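Local coordinates for pili retraction protein PilT (Thermus thermophilus, PDB 5FL3) that probably hydrolyses ATP to power the retraction of pili, at residues 157-162 against 177-182; 164-169 against 203-208. All blocks are in the same frame, centred on the assembly; numbering follows the deposited sequence.

Contact 1 (157-162 against 177-182); sequences INLHYA and KHKKSL
Asn158 reaches from the last turn of helix 146-160, the helix that follows the phosphate-binding loop in this P-loop ATPase fold, into the bend of loop 177-182 and holds it from inside. Its CG lies anti to the backbone N (chi1 177°) and carries the amide into the loop, where both ends of the group are used. OD1 accepts two backbone N-H groups, from Lys179 N at 2.9 Å and from Ser181 N at 3.1 Å, the latter in the carbonyl plane. ND2 donates the other way, to Lys177 O at 2.8 Å, so three bonds fix the flip of the amide. The main chain adds to this grip: Asn158 O accepts Lys180 N at 2.6 Å, with Ser181 N as a second, weak donor. Asn158 and Ser181 are both buried.

Toward solvent the contact is looser and made mostly of aliphatic carbon. The extended side chain of Lys179 crosses that of Asn158 at about a right angle and brings its CD to 3.9 Å from Leu159 CB; its NZ forms a salt bridge with Asp155, one turn back on the helix. Lys180 lays its CG 3.4 Å from Tyr161 O, while its end heads off into the open. Back on the buried side, where the chain leaves the helix, the hydroxyl of Ser181 accepts from Lys163 N and also donates from above the carbonyl plane to Tyr161, with OG 2.6 Å from Tyr161 O.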
# COMPACT_ATOMS: atom_id res chain seq x y z
N ILE A 157 -3.24 -5.91 14.87
CA ILE A 157 -4.04 -5.15 15.82
C ILE A 157 -5.39 -5.84 16.08
O ILE A 157 -5.81 -6.06 17.23
CB ILE A 157 -4.27 -3.71 15.30
CG1 ILE A 157 -2.96 -2.94 15.33
CG2 ILE A 157 -5.34 -3.00 16.10
CD1 ILE A 157 -3.03 -1.61 14.64
N ASN A 158 -6.05 -6.22 14.99
CA ASN A 158 -7.36 -6.84 15.03
C ASN A 158 -7.33 -8.13 15.84
O ASN A 158 -8.35 -8.55 16.40
CB ASN A 158 -7.86 -7.09 13.59
CG ASN A 158 -9.21 -7.82 13.52
OD1 ASN A 158 -10.08 -7.68 14.39
ND2 ASN A 158 -9.39 -8.58 12.44
N LEU A 159 -6.17 -8.78 15.92
CA LEU A 159 -6.20 -10.08 16.54
C LEU A 159 -5.51 -10.13 17.91
O LEU A 159 -5.50 -11.17 18.55
CB LEU A 159 -5.63 -11.13 15.58
CG LEU A 159 -4.17 -11.42 15.32
CD1 LEU A 159 -3.74 -12.52 16.26
CD2 LEU A 159 -4.00 -11.86 13.86
N HIS A 160 -5.01 -9.00 18.39
CA HIS A 160 -4.42 -8.94 19.73
C HIS A 160 -4.97 -7.79 20.56
O HIS A 160 -4.65 -7.71 21.73
CB HIS A 160 -2.89 -8.80 19.66
CG HIS A 160 -2.21 -10.02 19.13
ND1 HIS A 160 -1.26 -9.96 18.14
CD2 HIS A 160 -2.36 -11.33 19.43
CE1 HIS A 160 -0.84 -11.19 17.85
NE2 HIS A 160 -1.50 -12.03 18.62
N TYR A 161 -5.76 -6.90 19.96
CA TYR A 161 -6.28 -5.73 20.66
C TYR A 161 -7.78 -5.55 20.46
O TYR A 161 -8.31 -5.86 19.41
CB TYR A 161 -5.56 -4.46 20.20
CG TYR A 161 -4.07 -4.44 20.44
CD1 TYR A 161 -3.55 -4.01 21.65
CD2 TYR A 161 -3.18 -4.81 19.44
CE1 TYR A 161 -2.18 -3.97 21.87
CE2 TYR A 161 -1.82 -4.77 19.65
CZ TYR A 161 -1.32 -4.35 20.86
OH TYR A 161 0.04 -4.31 21.07
N ALA A 162 -8.47 -5.03 21.47
CA ALA A 162 -9.90 -4.77 21.34
C ALA A 162 -10.13 -3.29 21.01
O ALA A 162 -10.30 -2.46 21.90
CB ALA A 162 -10.64 -5.17 22.60
N LYS A 177 -12.03 -9.46 8.57
CA LYS A 177 -13.16 -9.87 9.38
C LYS A 177 -12.94 -9.38 10.81
O LYS A 177 -11.83 -9.01 11.19
CB LYS A 177 -13.37 -11.38 9.31
CG LYS A 177 -12.22 -12.18 9.83
CD LYS A 177 -12.43 -13.65 9.57
CE LYS A 177 -11.30 -14.48 10.19
NZ LYS A 177 -11.37 -14.48 11.69
N HIS A 178 -14.01 -9.31 11.58
CA HIS A 178 -13.96 -9.00 13.00
C HIS A 178 -13.16 -10.11 13.71
O HIS A 178 -13.37 -11.30 13.48
CB HIS A 178 -15.40 -8.86 13.55
CG HIS A 178 -15.53 -8.96 15.04
ND1 HIS A 178 -15.06 -8.00 15.91
CD2 HIS A 178 -16.14 -9.90 15.81
CE1 HIS A 178 -15.35 -8.35 17.15
NE2 HIS A 178 -16.00 -9.50 17.12
N LYS A 179 -12.18 -9.71 14.52
CA LYS A 179 -11.49 -10.66 15.37
C LYS A 179 -11.60 -10.12 16.79
O LYS A 179 -12.68 -10.21 17.40
CB LYS A 179 -10.05 -10.87 14.93
CG LYS A 179 -9.97 -11.52 13.54
CD LYS A 179 -8.54 -11.75 13.07
CE LYS A 179 -8.51 -12.28 11.64
NZ LYS A 179 -7.13 -12.46 11.11
N LYS A 180 -10.53 -9.53 17.30
CA LYS A 180 -10.62 -8.91 18.61
C LYS A 180 -11.08 -7.46 18.49
O LYS A 180 -11.63 -6.89 19.43
CB LYS A 180 -9.28 -8.98 19.33
CG LYS A 180 -9.37 -8.75 20.84
CD LYS A 180 -8.34 -9.60 21.62
CE LYS A 180 -8.43 -9.34 23.13
NZ LYS A 180 -7.68 -10.36 23.95
N SER A 181 -10.86 -6.87 17.31
CA SER A 181 -11.23 -5.48 17.03
C SER A 181 -12.44 -5.37 16.13
O SER A 181 -12.82 -6.34 15.49
CB SER A 181 -10.09 -4.74 16.35
OG SER A 181 -8.98 -4.61 17.20
N LEU A 182 -13.06 -4.20 16.11
CA LEU A 182 -13.97 -3.85 15.03
C LEU A 182 -13.15 -3.26 13.89
O LEU A 182 -12.24 -2.46 14.10
CB LEU A 182 -15.03 -2.85 15.48
CG LEU A 182 -15.98 -3.27 16.58
CD1 LEU A 182 -16.95 -2.13 16.89
CD2 LEU A 182 -16.71 -4.51 16.15

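Contact 2 (164-169 against 203-208); sequences NIITIE and LRQDPD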
# COMPACT_ATOMS: atom_id res chain seq x y z
N ASN A 164 -11.53 -0.09 18.00
CA ASN A 164 -12.33 0.27 16.86
C ASN A 164 -11.43 0.82 15.73
O ASN A 164 -10.83 1.89 15.85
CB ASN A 164 -13.39 1.27 17.28
CG ASN A 164 -14.36 1.55 16.18
OD1 ASN A 164 -14.72 0.65 15.41
ND2 ASN A 164 -14.79 2.81 16.07
N ILE A 165 -11.33 0.07 14.65
CA ILE A 165 -10.45 0.40 13.53
C ILE A 165 -11.27 0.85 12.35
O ILE A 165 -12.08 0.07 11.83
CB ILE A 165 -9.62 -0.80 13.09
CG1 ILE A 165 -8.73 -1.32 14.23
CG2 ILE A 165 -8.82 -0.44 11.89
CD1 ILE A 165 -8.14 -2.72 13.93
N ILE A 166 -11.06 2.09 11.91
CA ILE A 166 -11.80 2.66 10.80
C ILE A 166 -10.86 2.98 9.65
O ILE A 166 -9.93 3.77 9.78
CB ILE A 166 -12.55 3.93 11.22
CG1 ILE A 166 -13.39 3.65 12.48
CG2 ILE A 166 -13.42 4.47 10.07
CD1 ILE A 166 -14.14 4.87 13.00
N THR A 167 -11.10 2.33 8.52
CA THR A 167 -10.24 2.51 7.36
C THR A 167 -11.00 3.24 6.26
O THR A 167 -12.21 3.06 6.12
CB THR A 167 -9.68 1.14 6.84
OG1 THR A 167 -10.64 0.48 6.01
CG2 THR A 167 -9.33 0.23 8.00
N ILE A 168 -10.31 4.11 5.51
CA ILE A 168 -10.90 4.83 4.38
C ILE A 168 -10.03 4.58 3.15
O ILE A 168 -8.86 4.96 3.11
CB ILE A 168 -11.04 6.34 4.65
CG1 ILE A 168 -12.13 6.60 5.70
CG2 ILE A 168 -11.48 7.06 3.39
CD1 ILE A 168 -11.67 6.54 7.09
N GLU A 169 -10.61 3.90 2.17
CA GLU A 169 -9.83 3.20 1.15
C GLU A 169 -10.35 3.51 -0.22
O GLU A 169 -11.56 3.69 -0.42
CB GLU A 169 -9.86 1.68 1.37
CG GLU A 169 -9.14 1.25 2.64
CD GLU A 169 -9.15 -0.24 2.86
OE1 GLU A 169 -8.35 -0.94 2.20
OE2 GLU A 169 -9.95 -0.70 3.72
N LEU A 203 -13.60 10.88 13.01
CA LEU A 203 -13.31 11.57 14.28
C LEU A 203 -14.52 11.53 15.20
O LEU A 203 -14.39 11.62 16.42
CB LEU A 203 -12.87 13.02 14.02
CG LEU A 203 -11.56 13.22 13.27
CD1 LEU A 203 -11.27 14.68 13.02
CD2 LEU A 203 -10.40 12.57 14.04
N ARG A 204 -15.70 11.37 14.60
CA ARG A 204 -16.98 11.28 15.28
C ARG A 204 -17.47 9.87 15.55
O ARG A 204 -18.57 9.68 16.05
CB ARG A 204 -18.05 11.99 14.46
CG ARG A 204 -17.62 13.37 14.03
CD ARG A 204 -18.85 14.21 13.76
NE ARG A 204 -18.54 15.33 12.89
CZ ARG A 204 -19.46 16.10 12.34
NH1 ARG A 204 -20.74 15.86 12.58
NH2 ARG A 204 -19.11 17.11 11.55
N GLN A 205 -16.68 8.86 15.20
CA GLN A 205 -17.19 7.50 15.26
C GLN A 205 -16.43 6.70 16.30
O GLN A 205 -16.32 5.49 16.20
CB GLN A 205 -17.12 6.85 13.88
CG GLN A 205 -18.11 7.43 12.86
CD GLN A 205 -17.63 7.26 11.41
OE1 GLN A 205 -16.54 6.72 11.16
NE2 GLN A 205 -18.42 7.75 10.46
N ASP A 206 -15.91 7.39 17.31
CA ASP A 206 -15.20 6.78 18.43
C ASP A 206 -14.13 5.75 17.98
O ASP A 206 -14.18 4.58 18.35
CB ASP A 206 -16.22 6.12 19.36
CG ASP A 206 -15.58 5.61 20.66
OD1 ASP A 206 -14.70 6.29 21.21
OD2 ASP A 206 -15.97 4.52 21.11
N PRO A 207 -13.16 6.19 17.16
CA PRO A 207 -12.16 5.24 16.70
C PRO A 207 -10.95 5.14 17.63
O PRO A 207 -10.65 6.11 18.31
CB PRO A 207 -11.75 5.83 15.35
CG PRO A 207 -11.77 7.28 15.62
CD PRO A 207 -12.93 7.52 16.57
N ASP A 208 -10.26 4.01 17.65
CA ASP A 208 -8.91 3.95 18.22
C ASP A 208 -7.86 4.06 17.11
O ASP A 208 -6.81 4.68 17.29
CB ASP A 208 -8.68 2.66 19.00
CG ASP A 208 -9.71 2.45 20.09
OD1 ASP A 208 -9.64 3.18 21.10
OD2 ASP A 208 -10.58 1.57 19.91
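Asn164 and Asp208 join the start of strand 164-169 to the loop that leads into strand 209-212, and so open the parallel pairing of these two strands in the central sheet of the ATPase domain. The backbones come nearest at Asn164 and Pro207, whose CA atoms are 5.0 Å apart. Just before this point segment 203-208 turns through Asp206, in a left-handed conformation (phi 48°, psi 58°). Asp208 N donates to Asn164 O at 2.8 Å, and the Asp208 carboxylate answers it: OD2 takes Asn164 N on its anti lone pair at 2.7 Å, in a nearly straight bond (170°).

The Asn164 side chain spans to the turn. With CG anti to the backbone N, ND2 lies 3.0 Å from Asp206 O and donates to it in the plane of its own amide, though well above the plane of that carbonyl. An alanine here would probably leave Asp206 O without this donor and the turn before Pro207 less firmly held, while both backbone bonds to Asp208 could persist. Farther along the strand, Ile166 points at the loop and sets CD1 3.5 Å from Pro207 CB. Gln205 crosses Ile166 at about a right angle, its CB 3.7 Å from the same methyl. Ala202, at the end of helix 195-202, also touches Ile166.

Polar bonds thus gather at the strand's first residue and apolar packing takes over two residues on. The backbone N-H of Asn164 would probably help to stabilise the negative charge of Asp208.

From the N terminus, the chain leaves helix 146-160 through 157-162 and enters strand 164-169 after a short turn. It then loops out and returns at 177-182, where contact 1 closes the first loop against the helix end; strand 182-187 and helix 195-202 follow before 203-208 closes contact 2. The segments alternate, so the two closures cross rather than nest. Strand 164-169 lies between strands 182-187 and 209-212. The contacts touch where Leu182 O lies 2.7 Å from Ile165 N, a probable hydrogen bond, and where Ile165 CD1 packs against Ile157 CG2 and Ser181 CB. Contact 1 ties the P-loop helix to the loop before edge strand 182-187, contact 2 strand 164-169 to the loop before 209-212.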